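Local coordinates for 6-phosphogluconate dehydrogenase, NAD-binding (Geobacter metallireducens, PDB 3PEF), which binds NADP and probably reduces succinic semialdehyde to gamma-hydroxybutyrate, as a member of the beta-hydroxyacid dehydrogenase family, at residues Leu20-Cys25 against Ala41-Glu46; Ser26-Asn31 against Val55-Val60; Gly180-Phe185 against Glu263-Ala268; Ala217-Leu222 against Asp277-Phe282. The protein carries 2 engineered substitutions. One frame throughout, in Å; residues are numbered along the deposited sequence.

Contact 1: Leu20-Cys25 against Ala41-Glu46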
loop_
_atom_site.group_PDB
_atom_site.type_symbol
_atom_site.label_atom_id
_atom_site.label_comp_id
_atom_site.label_asym_id
_atom_site.label_seq_id
_atom_site.Cartn_x
_atom_site.Cartn_y
_atom_site.Cartn_z
ATOM N N LEU A 20 -31.880 -7.644 -27.180
ATOM C CA LEU A 20 -32.351 -6.935 -28.362
ATOM C C LEU A 20 -33.078 -7.911 -29.289
ATOM O O LEU A 20 -34.152 -7.615 -29.795
ATOM C CB LEU A 20 -31.193 -6.244 -29.102
ATOM C CG LEU A 20 -30.430 -5.139 -28.357
ATOM C CD1 LEU A 20 -29.265 -4.604 -29.195
ATOM C CD2 LEU A 20 -31.356 -3.999 -27.954
ATOM N N VAL A 21 -32.499 -9.085 -29.505
ATOM C CA VAL A 21 -33.166 -10.096 -30.322
ATOM C C VAL A 21 -34.501 -10.564 -29.702
ATOM O O VAL A 21 -35.513 -10.667 -30.398
ATOM C CB VAL A 21 -32.245 -11.299 -30.636
ATOM C CG1 VAL A 21 -33.024 -12.370 -31.405
ATOM C CG2 VAL A 21 -31.020 -10.833 -31.436
ATOM N N LYS A 22 -34.513 -10.838 -28.401
ATOM C CA LYS A 22 -35.765 -11.234 -27.748
ATOM C C LYS A 22 -36.838 -10.147 -27.861
ATOM O O LYS A 22 -38.027 -10.442 -27.871
ATOM C CB LYS A 22 -35.546 -11.581 -26.271
ATOM C CG LYS A 22 -35.672 -13.072 -25.946
ATOM C CD LYS A 22 -34.628 -13.919 -26.665
ATOM C CE LYS A 22 -33.554 -14.433 -25.703
ATOM N NZ LYS A 22 -34.068 -15.460 -24.751
ATOM N N ALA A 23 -36.407 -8.892 -27.933
ATOM C CA ALA A 23 -37.325 -7.755 -27.992
ATOM C C ALA A 23 -37.871 -7.532 -29.389
ATOM O O ALA A 23 -38.625 -6.586 -29.626
ATOM C CB ALA A 23 -36.631 -6.488 -27.507
ATOM N N GLY A 24 -37.459 -8.370 -30.331
ATOM C CA GLY A 24 -38.006 -8.293 -31.674
ATOM C C GLY A 24 -37.207 -7.400 -32.608
ATOM O O GLY A 24 -37.625 -7.161 -33.735
ATOM N N CYS A 25 -36.059 -6.908 -32.150
ATOM C CA CYS A 25 -35.183 -6.144 -33.028
ATOM C C CYS A 25 -34.571 -7.022 -34.103
ATOM O O CYS A 25 -34.445 -8.230 -33.948
ATOM C CB CYS A 25 -34.056 -5.486 -32.241
ATOM S SG CYS A 25 -34.619 -4.291 -31.006
ATOM N N ALA A 41 -27.365 -16.432 -33.766
ATOM C CA ALA A 41 -27.700 -16.725 -35.160
ATOM C C ALA A 41 -28.947 -17.613 -35.255
ATOM O O ALA A 41 -29.823 -17.381 -36.084
ATOM C CB ALA A 41 -26.527 -17.372 -35.874
ATOM N N ALA A 42 -29.028 -18.626 -34.398
ATOM C CA ALA A 42 -30.165 -19.532 -34.443
ATOM C C ALA A 42 -31.398 -18.808 -33.946
ATOM O O ALA A 42 -32.514 -19.226 -34.209
ATOM C CB ALA A 42 -29.907 -20.773 -33.609
ATOM N N LEU A 43 -31.198 -17.715 -33.223
ATOM C CA LEU A 43 -32.336 -16.937 -32.739
ATOM C C LEU A 43 -32.810 -15.922 -33.774
ATOM O O LEU A 43 -33.700 -15.121 -33.493
ATOM C CB LEU A 43 -32.007 -16.238 -31.423
ATOM C CG LEU A 43 -32.103 -17.071 -30.147
ATOM C CD1 LEU A 43 -31.572 -16.274 -28.977
ATOM C CD2 LEU A 43 -33.538 -17.521 -29.891
ATOM N N GLY A 44 -32.199 -15.948 -34.957
ATOM C CA GLY A 44 -32.592 -15.070 -36.049
ATOM C C GLY A 44 -31.646 -13.908 -36.332
ATOM O O GLY A 44 -31.809 -13.212 -37.336
ATOM N N ALA A 45 -30.668 -13.679 -35.455
ATOM C CA ALA A 45 -29.696 -12.608 -35.675
ATOM C C ALA A 45 -28.912 -12.881 -36.942
ATOM O O ALA A 45 -28.674 -14.038 -37.293
ATOM C CB ALA A 45 -28.739 -12.485 -34.492
ATOM N N GLU A 46 -28.487 -11.814 -37.607
ATOM C CA GLU A 46 -27.735 -11.924 -38.856
ATOM C C GLU A 46 -26.214 -11.798 -38.634
ATOM O O GLU A 46 -25.759 -10.849 -37.990
ATOM C CB GLU A 46 -28.206 -10.837 -39.831
ATOM C CG GLU A 46 -27.431 -10.774 -41.143
ATOM C CD GLU A 46 -27.844 -9.594 -42.017
ATOM O OE1 GLU A 46 -28.698 -8.792 -41.575
ATOM O OE2 GLU A 46 -27.315 -9.466 -43.144
#

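Contact 2: Ser26-Asn31 against Val55-Val60. With NAP (NADP nicotinamide-adenine-dinucleotide phosphate), chain I.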
loop_
_atom_site.group_PDB
_atom_site.type_symbol
_atom_site.label_atom_id
_atom_site.label_comp_id
_atom_site.label_asym_id
_atom_site.label_seq_id
_atom_site.Cartn_x
_atom_site.Cartn_y
_atom_site.Cartn_z
ATOM N N SER A 26 -34.208 -6.390 -35.205
ATOM C CA SER A 26 -33.434 -7.030 -36.245
ATOM C C SER A 26 -31.968 -6.719 -35.930
ATOM O O SER A 26 -31.565 -5.563 -35.984
ATOM C CB SER A 26 -33.861 -6.467 -37.604
ATOM O OG SER A 26 -32.939 -6.799 -38.616
ATOM N N VAL A 27 -31.185 -7.737 -35.563
ATOM C CA VAL A 27 -29.825 -7.518 -35.050
ATOM C C VAL A 27 -28.754 -8.188 -35.931
ATOM O O VAL A 27 -28.838 -9.389 -36.232
ATOM C CB VAL A 27 -29.682 -8.018 -33.574
ATOM C CG1 VAL A 27 -28.339 -7.632 -32.998
ATOM C CG2 VAL A 27 -30.796 -7.439 -32.683
ATOM N N THR A 28 -27.777 -7.393 -36.357
ATOM C CA THR A 28 -26.612 -7.853 -37.126
ATOM C C THR A 28 -25.444 -7.899 -36.141
ATOM O O THR A 28 -25.181 -6.918 -35.434
ATOM C CB THR A 28 -26.269 -6.875 -38.296
ATOM O OG1 THR A 28 -27.368 -6.800 -39.214
ATOM C CG2 THR A 28 -25.018 -7.319 -39.049
ATOM N N ILE A 29 -24.762 -9.037 -36.058
ATOM C CA ILE A 29 -23.773 -9.227 -35.002
ATOM C C ILE A 29 -22.429 -9.666 -35.539
ATOM O O ILE A 29 -22.340 -10.228 -36.636
ATOM C CB ILE A 29 -24.248 -10.261 -33.962
ATOM C CG1 ILE A 29 -24.384 -11.641 -34.612
ATOM C CG2 ILE A 29 -25.583 -9.806 -33.340
ATOM C CD1 ILE A 29 -25.010 -12.681 -33.702
ATOM N N TRP A 30 -21.394 -9.402 -34.744
ATOM C CA TRP A 30 -20.019 -9.774 -35.064
ATOM C C TRP A 30 -19.208 -10.006 -33.794
ATOM O O TRP A 30 -19.331 -9.270 -32.817
ATOM C CB TRP A 30 -19.312 -8.677 -35.865
ATOM C CG TRP A 30 -17.867 -9.016 -36.163
ATOM C CD1 TRP A 30 -17.399 -9.714 -37.241
ATOM C CD2 TRP A 30 -16.718 -8.689 -35.369
ATOM N NE1 TRP A 30 -16.031 -9.826 -37.181
ATOM C CE2 TRP A 30 -15.588 -9.215 -36.037
ATOM C CE3 TRP A 30 -16.534 -8.014 -34.154
ATOM C CZ2 TRP A 30 -14.285 -9.073 -35.536
ATOM C CZ3 TRP A 30 -15.236 -7.872 -33.652
ATOM C CH2 TRP A 30 -14.127 -8.400 -34.344
ATOM N N ASN A 31 -18.358 -11.021 -33.820
ATOM C CA ASN A 31 -17.421 -11.242 -32.735
ATOM C C ASN A 31 -16.126 -11.721 -33.341
ATOM O O ASN A 31 -16.154 -12.432 -34.347
ATOM C CB ASN A 31 -17.937 -12.306 -31.755
ATOM C CG ASN A 31 -17.087 -12.381 -30.481
ATOM O OD1 ASN A 31 -16.977 -11.398 -29.751
ATOM N ND2 ASN A 31 -16.470 -13.540 -30.223
ATOM N N VAL A 55 -21.469 -1.849 -39.279
ATOM C CA VAL A 55 -21.668 -0.409 -39.193
ATOM C C VAL A 55 -22.060 0.187 -40.559
ATOM O O VAL A 55 -22.582 1.309 -40.639
ATOM C CB VAL A 55 -20.413 0.258 -38.608
ATOM C CG1 VAL A 55 -20.423 1.718 -38.875
ATOM C CG2 VAL A 55 -20.300 -0.051 -37.083
ATOM N N GLU A 56 -21.830 -0.578 -41.625
ATOM C CA GLU A 56 -22.267 -0.173 -42.961
ATOM C C GLU A 56 -23.773 -0.255 -43.040
ATOM O O GLU A 56 -24.418 0.567 -43.690
ATOM C CB GLU A 56 -21.682 -1.094 -44.043
ATOM C CG GLU A 56 -20.293 -0.749 -44.499
ATOM C CD GLU A 56 -20.253 0.449 -45.440
ATOM O OE1 GLU A 56 -21.330 0.910 -45.889
ATOM O OE2 GLU A 56 -19.131 0.925 -45.724
ATOM N N SER A 57 -24.329 -1.253 -42.362
ATOM C CA SER A 57 -25.697 -1.655 -42.631
ATOM C C SER A 57 -26.682 -1.364 -41.508
ATOM O O SER A 57 -27.878 -1.550 -41.696
ATOM C CB SER A 57 -25.743 -3.146 -42.978
ATOM O OG SER A 57 -25.344 -3.926 -41.869
ATOM N N CYS A 58 -26.190 -0.921 -40.349
ATOM C CA CYS A 58 -27.063 -0.616 -39.215
ATOM C C CYS A 58 -27.036 0.869 -38.869
ATOM O O CYS A 58 -25.993 1.503 -38.945
ATOM C CB CYS A 58 -26.682 -1.454 -37.986
ATOM S SG CYS A 58 -26.791 -3.245 -38.265
ATOM N N PRO A 59 -28.196 1.431 -38.496
ATOM C CA PRO A 59 -28.281 2.854 -38.148
ATOM C C PRO A 59 -27.554 3.140 -36.830
ATOM O O PRO A 59 -26.928 4.180 -36.692
ATOM C CB PRO A 59 -29.782 3.081 -37.973
ATOM C CG PRO A 59 -30.445 1.883 -38.582
ATOM C CD PRO A 59 -29.506 0.761 -38.426
ATOM N N VAL A 60 -27.644 2.207 -35.886
ATOM C CA VAL A 60 -26.988 2.317 -34.592
ATOM C C VAL A 60 -26.355 0.976 -34.255
ATOM O O VAL A 60 -27.017 -0.061 -34.358
ATOM C CB VAL A 60 -28.010 2.629 -33.486
ATOM C CG1 VAL A 60 -27.327 2.641 -32.130
ATOM C CG2 VAL A 60 -28.710 3.960 -33.780
HETATM P PA NAP I . -15.491 -11.059 -22.017
HETATM O O1A NAP I . -14.099 -11.498 -21.776
HETATM O O2A NAP I . -16.517 -12.105 -21.851
HETATM O O5B NAP I . -15.622 -10.425 -23.482
HETATM C C5B NAP I . -14.581 -9.661 -24.028
HETATM C C4B NAP I . -14.967 -9.362 -25.465
HETATM O O4B NAP I . -13.959 -8.558 -26.038
HETATM C C3B NAP I . -15.035 -10.639 -26.299
HETATM O O3B NAP I . -16.077 -10.437 -27.225
HETATM C C2B NAP I . -13.705 -10.628 -27.025
HETATM O O2B NAP I . -13.689 -11.316 -28.249
HETATM C C1B NAP I . -13.555 -9.136 -27.256
HETATM N N9A NAP I . -12.170 -8.791 -27.604
HETATM C C8A NAP I . -11.082 -8.828 -26.766
HETATM N N7A NAP I . -9.992 -8.451 -27.472
HETATM C C5A NAP I . -10.368 -8.191 -28.740
HETATM C C6A NAP I . -9.654 -7.760 -29.845
HETATM N N6A NAP I . -8.347 -7.550 -29.749
HETATM N N1A NAP I . -10.306 -7.573 -31.035
HETATM C C2A NAP I . -11.669 -7.798 -31.123
HETATM N N3A NAP I . -12.378 -8.217 -30.013
HETATM C C4A NAP I . -11.735 -8.403 -28.841
HETATM O O3 NAP I . -15.767 -9.870 -20.997
HETATM P PN NAP I . -17.087 -9.045 -20.704
HETATM O O1N NAP I . -17.386 -9.103 -19.264
HETATM O O2N NAP I . -18.154 -9.382 -21.668
HETATM O O5D NAP I . -16.406 -7.628 -21.053
HETATM C C5D NAP I . -16.898 -6.718 -22.001
HETATM C C4D NAP I . -16.731 -5.324 -21.397
HETATM O O4D NAP I . -17.695 -5.065 -20.405
HETATM C C3D NAP I . -15.408 -5.173 -20.675
HETATM O O3D NAP I . -14.980 -3.857 -20.954
HETATM C C2D NAP I . -15.752 -5.344 -19.203
HETATM O O2D NAP I . -14.842 -4.646 -18.399
HETATM C C1D NAP I . -17.105 -4.679 -19.178
HETATM N N1N NAP I . -18.043 -5.044 -18.093
HETATM C C2N NAP I . -18.108 -6.323 -17.623
HETATM C C3N NAP I . -19.033 -6.664 -16.640
HETATM C C7N NAP I . -19.136 -8.082 -16.164
HETATM O O7N NAP I . -19.705 -8.283 -14.917
HETATM N N7N NAP I . -18.688 -9.128 -16.879
HETATM C C4N NAP I . -19.905 -5.699 -16.124
HETATM C C5N NAP I . -19.848 -4.404 -16.633
HETATM C C6N NAP I . -18.925 -4.087 -17.630
HETATM P P2B NAP I . -13.468 -12.928 -28.312
HETATM O O1X NAP I . -12.988 -13.216 -29.727
HETATM O O2X NAP I . -12.441 -13.309 -27.295
HETATM O O3X NAP I . -14.761 -13.630 -28.005
#

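Contact 3: Gly180-Phe185 against Glu263-Ala268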
loop_
_atom_site.group_PDB
_atom_site.type_symbol
_atom_site.label_atom_id
_atom_site.label_comp_id
_atom_site.label_asym_id
_atom_site.label_seq_id
_atom_site.Cartn_x
_atom_site.Cartn_y
_atom_site.Cartn_z
ATOM N N GLY A 180 -11.783 -2.069 -4.656
ATOM C CA GLY A 180 -11.243 -1.925 -3.318
ATOM C C GLY A 180 -12.133 -2.597 -2.292
ATOM O O GLY A 180 -11.647 -3.285 -1.382
ATOM N N MET A 181 -13.447 -2.424 -2.416
ATOM C CA MET A 181 -14.306 -3.052 -1.417
ATOM C C MET A 181 -14.298 -4.581 -1.487
ATOM O O MET A 181 -14.335 -5.230 -0.449
ATOM C CB MET A 181 -15.708 -2.412 -1.291
ATOM C CG MET A 181 -16.679 -2.616 -2.405
ATOM S SD MET A 181 -18.063 -1.424 -2.232
ATOM C CE MET A 181 -19.166 -2.313 -1.129
ATOM N N MET A 182 -14.182 -5.156 -2.685
ATOM C CA MET A 182 -13.996 -6.609 -2.794
ATOM C C MET A 182 -12.696 -7.050 -2.096
ATOM O O MET A 182 -12.672 -8.022 -1.317
ATOM C CB MET A 182 -14.023 -7.068 -4.262
ATOM C CG MET A 182 -13.824 -8.584 -4.463
ATOM S SD MET A 182 -15.111 -9.605 -3.685
ATOM C CE MET A 182 -16.509 -9.181 -4.718
ATOM N N ALA A 183 -11.618 -6.321 -2.357
ATOM C CA ALA A 183 -10.333 -6.634 -1.738
ATOM C C ALA A 183 -10.440 -6.584 -0.209
ATOM O O ALA A 183 -9.956 -7.480 0.490
ATOM C CB ALA A 183 -9.251 -5.683 -2.235
ATOM N N CYS A 184 -11.093 -5.548 0.308
ATOM C CA CYS A 184 -11.219 -5.398 1.750
ATOM C C CYS A 184 -12.099 -6.498 2.338
ATOM O O CYS A 184 -11.778 -7.066 3.370
ATOM C CB CYS A 184 -11.788 -4.019 2.096
ATOM S SG CYS A 184 -10.610 -2.704 1.748
ATOM N N PHE A 185 -13.213 -6.776 1.664
ATOM C CA PHE A 185 -14.181 -7.778 2.087
ATOM C C PHE A 185 -13.484 -9.136 2.218
ATOM O O PHE A 185 -13.643 -9.834 3.215
ATOM C CB PHE A 185 -15.301 -7.822 1.036
ATOM C CG PHE A 185 -16.393 -8.844 1.298
ATOM C CD1 PHE A 185 -17.124 -8.831 2.480
ATOM C CD2 PHE A 185 -16.735 -9.768 0.312
ATOM C CE1 PHE A 185 -18.156 -9.744 2.696
ATOM C CE2 PHE A 185 -17.768 -10.705 0.516
ATOM C CZ PHE A 185 -18.475 -10.693 1.709
ATOM N N GLU A 263 -2.643 -3.887 -7.201
ATOM C CA GLU A 263 -1.559 -4.848 -7.080
ATOM C C GLU A 263 -2.061 -6.228 -6.608
ATOM O O GLU A 263 -1.627 -7.250 -7.129
ATOM C CB GLU A 263 -0.435 -4.307 -6.197
ATOM C CG GLU A 263 0.154 -2.972 -6.728
ATOM C CD GLU A 263 0.598 -3.053 -8.198
ATOM O OE1 GLU A 263 1.354 -3.988 -8.563
ATOM O OE2 GLU A 263 0.196 -2.174 -8.995
ATOM N N LEU A 264 -2.979 -6.255 -5.643
ATOM C CA LEU A 264 -3.553 -7.525 -5.181
ATOM C C LEU A 264 -4.305 -8.259 -6.307
ATOM O O LEU A 264 -4.218 -9.483 -6.435
ATOM C CB LEU A 264 -4.463 -7.308 -3.961
ATOM C CG LEU A 264 -3.768 -6.663 -2.745
ATOM C CD1 LEU A 264 -4.766 -6.108 -1.730
ATOM C CD2 LEU A 264 -2.800 -7.639 -2.085
ATOM N N PHE A 265 -5.044 -7.525 -7.130
ATOM C CA PHE A 265 -5.704 -8.193 -8.253
ATOM C C PHE A 265 -4.689 -8.736 -9.250
ATOM O O PHE A 265 -4.895 -9.808 -9.832
ATOM C CB PHE A 265 -6.758 -7.304 -8.905
ATOM C CG PHE A 265 -8.081 -7.350 -8.187
ATOM C CD1 PHE A 265 -8.460 -6.331 -7.332
ATOM C CD2 PHE A 265 -8.925 -8.453 -8.331
ATOM C CE1 PHE A 265 -9.682 -6.382 -6.658
ATOM C CE2 PHE A 265 -10.144 -8.520 -7.653
ATOM C CZ PHE A 265 -10.522 -7.478 -6.815
ATOM N N LYS A 266 -3.584 -8.013 -9.424
ATOM C CA LYS A 266 -2.493 -8.512 -10.268
ATOM C C LYS A 266 -1.956 -9.819 -9.714
ATOM O O LYS A 266 -1.589 -10.727 -10.472
ATOM C CB LYS A 266 -1.347 -7.499 -10.371
ATOM C CG LYS A 266 -1.602 -6.286 -11.273
ATOM C CD LYS A 266 -0.430 -5.286 -11.171
ATOM C CE LYS A 266 -0.723 -3.991 -11.924
ATOM N NZ LYS A 266 0.417 -2.989 -11.845
ATOM N N GLY A 267 -1.894 -9.906 -8.390
ATOM C CA GLY A 267 -1.413 -11.112 -7.745
ATOM C C GLY A 267 -2.340 -12.271 -8.070
ATOM O O GLY A 267 -1.894 -13.385 -8.381
ATOM N N ALA A 268 -3.639 -12.011 -7.999
ATOM C CA ALA A 268 -4.614 -13.023 -8.369
ATOM C C ALA A 268 -4.467 -13.455 -9.830
ATOM O O ALA A 268 -4.627 -14.632 -10.138
ATOM C CB ALA A 268 -6.048 -12.553 -8.073
#

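Contact 4: Ala217-Leu222 against Asp277-Phe282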
loop_
_atom_site.group_PDB
_atom_site.type_symbol
_atom_site.label_atom_id
_atom_site.label_comp_id
_atom_site.label_asym_id
_atom_site.label_seq_id
_atom_site.Cartn_x
_atom_site.Cartn_y
_atom_site.Cartn_z
ATOM N N ALA A 217 -23.485 -9.808 -0.291
ATOM C CA ALA A 217 -24.426 -10.879 -0.005
ATOM C C ALA A 217 -24.275 -12.004 -1.031
ATOM O O ALA A 217 -24.194 -13.176 -0.668
ATOM C CB ALA A 217 -25.863 -10.340 0.028
ATOM N N LEU A 218 -24.233 -11.639 -2.309
ATOM C CA LEU A 218 -24.037 -12.619 -3.378
ATOM C C LEU A 218 -22.642 -13.261 -3.349
ATOM O O LEU A 218 -22.513 -14.486 -3.335
ATOM C CB LEU A 218 -24.289 -11.988 -4.758
ATOM C CG LEU A 218 -23.949 -12.917 -5.931
ATOM C CD1 LEU A 218 -24.909 -14.116 -5.962
ATOM C CD2 LEU A 218 -23.970 -12.163 -7.251
ATOM N N LYS A 219 -21.595 -12.439 -3.341
ATOM C CA LYS A 219 -20.231 -12.958 -3.412
ATOM C C LYS A 219 -19.812 -13.717 -2.150
ATOM O O LYS A 219 -19.054 -14.699 -2.222
ATOM C CB LYS A 219 -19.234 -11.827 -3.716
ATOM C CG LYS A 219 -19.534 -11.075 -5.016
ATOM C CD LYS A 219 -19.411 -11.981 -6.264
ATOM C CE LYS A 219 -19.545 -11.118 -7.531
ATOM N NZ LYS A 219 -19.581 -11.880 -8.836
ATOM N N GLY A 220 -20.301 -13.252 -0.999
ATOM C CA GLY A 220 -19.993 -13.869 0.276
ATOM C C GLY A 220 -20.430 -15.321 0.225
ATOM O O GLY A 220 -19.706 -16.211 0.643
ATOM N N GLY A 221 -21.607 -15.565 -0.325
ATOM C CA GLY A 221 -22.139 -16.916 -0.364
ATOM C C GLY A 221 -21.311 -17.784 -1.296
ATOM O O GLY A 221 -20.953 -18.910 -0.951
ATOM N N LEU A 222 -20.997 -17.255 -2.480
ATOM C CA LEU A 222 -20.246 -18.020 -3.465
ATOM C C LEU A 222 -18.858 -18.299 -2.938
ATOM O O LEU A 222 -18.294 -19.368 -3.150
ATOM C CB LEU A 222 -20.177 -17.268 -4.790
ATOM C CG LEU A 222 -21.538 -17.062 -5.442
ATOM C CD1 LEU A 222 -21.406 -16.111 -6.627
ATOM C CD2 LEU A 222 -22.114 -18.426 -5.873
ATOM N N ASP A 277 -14.209 -15.535 -11.574
ATOM C CA ASP A 277 -14.845 -14.315 -11.078
ATOM C C ASP A 277 -13.858 -13.448 -10.311
ATOM O O ASP A 277 -12.923 -13.965 -9.695
ATOM C CB ASP A 277 -16.006 -14.639 -10.146
ATOM C CG ASP A 277 -16.889 -13.435 -9.906
ATOM O OD1 ASP A 277 -17.419 -12.889 -10.899
ATOM O OD2 ASP A 277 -17.028 -13.021 -8.737
ATOM N N PHE A 278 -14.077 -12.132 -10.308
ATOM C CA PHE A 278 -13.152 -11.266 -9.588
ATOM C C PHE A 278 -13.132 -11.566 -8.085
ATOM O O PHE A 278 -12.153 -11.274 -7.410
ATOM C CB PHE A 278 -13.384 -9.779 -9.895
ATOM C CG PHE A 278 -14.586 -9.180 -9.221
ATOM C CD1 PHE A 278 -15.856 -9.644 -9.491
ATOM C CD2 PHE A 278 -14.436 -8.110 -8.339
ATOM C CE1 PHE A 278 -16.966 -9.072 -8.875
ATOM C CE2 PHE A 278 -15.536 -7.531 -7.732
ATOM C CZ PHE A 278 -16.803 -8.012 -8.005
ATOM N N SER A 279 -14.181 -12.192 -7.566
ATOM C CA SER A 279 -14.161 -12.603 -6.162
ATOM C C SER A 279 -13.109 -13.674 -5.901
ATOM O O SER A 279 -12.801 -13.962 -4.749
ATOM C CB SER A 279 -15.534 -13.099 -5.701
ATOM O OG SER A 279 -16.036 -14.075 -6.596
ATOM N N ALA A 280 -12.551 -14.259 -6.964
ATOM C CA ALA A 280 -11.466 -15.228 -6.796
ATOM C C ALA A 280 -10.221 -14.636 -6.128
ATOM O O ALA A 280 -9.333 -15.371 -5.688
ATOM C CB ALA A 280 -11.108 -15.910 -8.146
ATOM N N ILE A 281 -10.144 -13.308 -6.050
ATOM C CA ILE A 281 -9.041 -12.687 -5.322
ATOM C C ILE A 281 -8.965 -13.266 -3.903
ATOM O O ILE A 281 -7.890 -13.321 -3.297
ATOM C CB ILE A 281 -9.144 -11.128 -5.297
ATOM C CG1 ILE A 281 -7.851 -10.519 -4.757
ATOM C CG2 ILE A 281 -10.377 -10.676 -4.534
ATOM C CD1 ILE A 281 -7.865 -8.994 -4.576
ATOM N N PHE A 282 -10.097 -13.720 -3.373
ATOM C CA PHE A 282 -10.106 -14.362 -2.055
ATOM C C PHE A 282 -9.087 -15.494 -1.919
ATOM O O PHE A 282 -8.546 -15.727 -0.833
ATOM C CB PHE A 282 -11.490 -14.923 -1.728
ATOM C CG PHE A 282 -11.535 -15.705 -0.440
ATOM C CD1 PHE A 282 -11.656 -15.050 0.787
ATOM C CD2 PHE A 282 -11.465 -17.092 -0.447
ATOM C CE1 PHE A 282 -11.707 -15.768 1.986
ATOM C CE2 PHE A 282 -11.516 -17.818 0.747
ATOM C CZ PHE A 282 -11.637 -17.155 1.965
#

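Contact 1: Leu20-Cys25 against Ala41-Glu46
Val21 meets Leu43 and Ala45 through its two methyl branches. CG1 of Val21 lies 3.5 Å from the carbonyl O of Leu43 and 4.0 Å from Leu43 CB. CG2 of Val21 turns to the other residue, with Ala45 CB at 4.2 Å. The valine torsion divides the work: CG1 is anti to the backbone N (chi1 176°) and CG2 anti to the carbonyl carbon. At the more open edge, Lys22 CE reaches Leu43 CD1 at 4.2 Å, an aliphatic touch beside the charged end. No hydrogen bond crosses between the segments.

Both helices stop here in a Schellman motif. Gly24 and Gly44 are the first residues to leave helical angles, each with positive phi, so two helix C-termini lie side by side. In the Rossmann-type domain, helix 11-22 leads into strand 26-30, and helix 38-42 leads into edge strand 46-47. Val21 also packs on Val27 and Leu40, and Ala45 on Ile29 and Leu40, which ties both helix ends to strand 26-30.

Contact 2: Ser26-Asn31 against Val55-Val60
The second strand of the Rossmann-type NADP-binding domain, 26-30, here meets the turn that follows helix 54-57. The meeting point is small and buried. Thr28 and Cys58 face each other, and Cys58 SG lies 3.7 Å from Thr28 CB and also 3.7 Å from Thr28 OG1. The sulfur therefore rests against the CB-OG1 side of the threonine. It gets there because SG is anti to its own carbonyl carbon (chi1 -60°). Ser57 comes near as well, its OG 4.4 Å from Thr28 OG1. That serine hydroxyl is hydrogen-bonded to Glu53 O, and Thr28 OG1 has a weak bond to Glu46 OE1.

Just past the strand, Asn31 binds the cofactor. Asn31 ND2 donates to phosphate oxygen O3X of NADP at 2.8 Å in a nearly straight bond, 174° at the hydrogen. Its OD1 accepts from the ribose hydroxyl O3B of NADP, also at 2.8 Å. The amide is gripped again by Leu9 N on OD1 and by Ser33 O on ND2, which should fix its rotation. Trp30 CH2 approaches adenine C2A of NADP at 4.1 Å, with C2A at the edge of the indole, near its plane. Ser33 and Lys36 also bind NADP. Recognition of the adenosine ribose and its phosphate just after the second strand is typical of NADP-dependent Rossmann folds.

Contact 3: Gly180-Phe185 against Glu263-Ala268
Two helical segments come together here, with their nearest CA atoms, those of Ala183 and Leu264, 7.7 Å apart. One belongs to the long helix 166-194 and the other to helix 256-270. Both are part of the all-helical C-terminal domain of the 6-phosphogluconate dehydrogenase type, and the interface is apolar and buried.

On helix 256-270, Phe265 makes the contact. Its CB does not point straight at the long helix, but the ring swings over to it. Met182 CG sits at the ring edge, near the ring plane, 4.2 Å from Phe265 CZ. Ala183 CB lies 4.5 Å from Phe265 CE1. Met182 starts toward Phe265 and then turns away, because its chain bends at chi2 (61°) and again at chi3 (69°). Its end goes instead to Phe278, Met215 and Lys219. Phe265 is backed by Met237 and Leu241 of helix 234-251 and by Ile281.

Leu264 packs on Val256 of the second subunit, and Glu263 OE1 accepts a hydrogen bond from Leu255 N of the third subunit. The other oxygen of this carboxylate is held within the helix. Lys266 NZ forms a salt bridge to Glu263 OE2 at 3.0 Å, meeting it on the syn side and 18° out of the carboxylate plane.

Contact 4: Ala217-Leu222 against Asp277-Phe282
Asp277 OD2 is gripped by three donors. Lys219 NZ reaches it at 2.8 Å in a salt bridge, on the syn side but 30° out of the carboxylate plane. Ser279 OG donates at 2.6 Å to the anti lone pair. The third donor, Ser279 N, comes from above the plane at 3.2 Å. This last bond makes an Asx turn at the start of the 3-10 segment 278-280. Asp277 OD1 accepts from Ala231 N and Phe232 N, so both oxygens are held.

The salt bridge joins helix 214-224 to the segment after helix 256-270, within the helical C-terminal domain. Ala231 is an NADP-binding residue, and the nearest atoms of the Asp277 side chain and NADP are about 7 Å apart.

Lys219 bends at chi2 (-64°) and then runs extended to its ammonium. Its CE passes 3.6 Å from Phe278 CE1, with the two side chains crossing at about a right angle. Lys219 CD lies 4.0 Å from Ser279 OG.

How the contacts relate
From the N terminus, helix 11-22 and strand 26-30 open contacts 1 and 2 in turn. Contact 1 closes at 41-46 and contact 2 at 55-60, so their loops cross. They also touch: Glu46 of contact 1 pairs with Val27 and Ile29 of contact 2, placing strand 46-47 beside strand 26-30. Together they tie one end of the Rossmann-type sheet to its helices. Contacts 3 and 4 follow in the C-terminal helical domain. They open at 180-185 and 217-222, close at 263-268 and 277-282, and cross in the same way. They touch where Phe265 CE2 packs 3.4 Å from the carbonyl O of Phe278. Contacts 1 and 3 have centres about 38 Å apart.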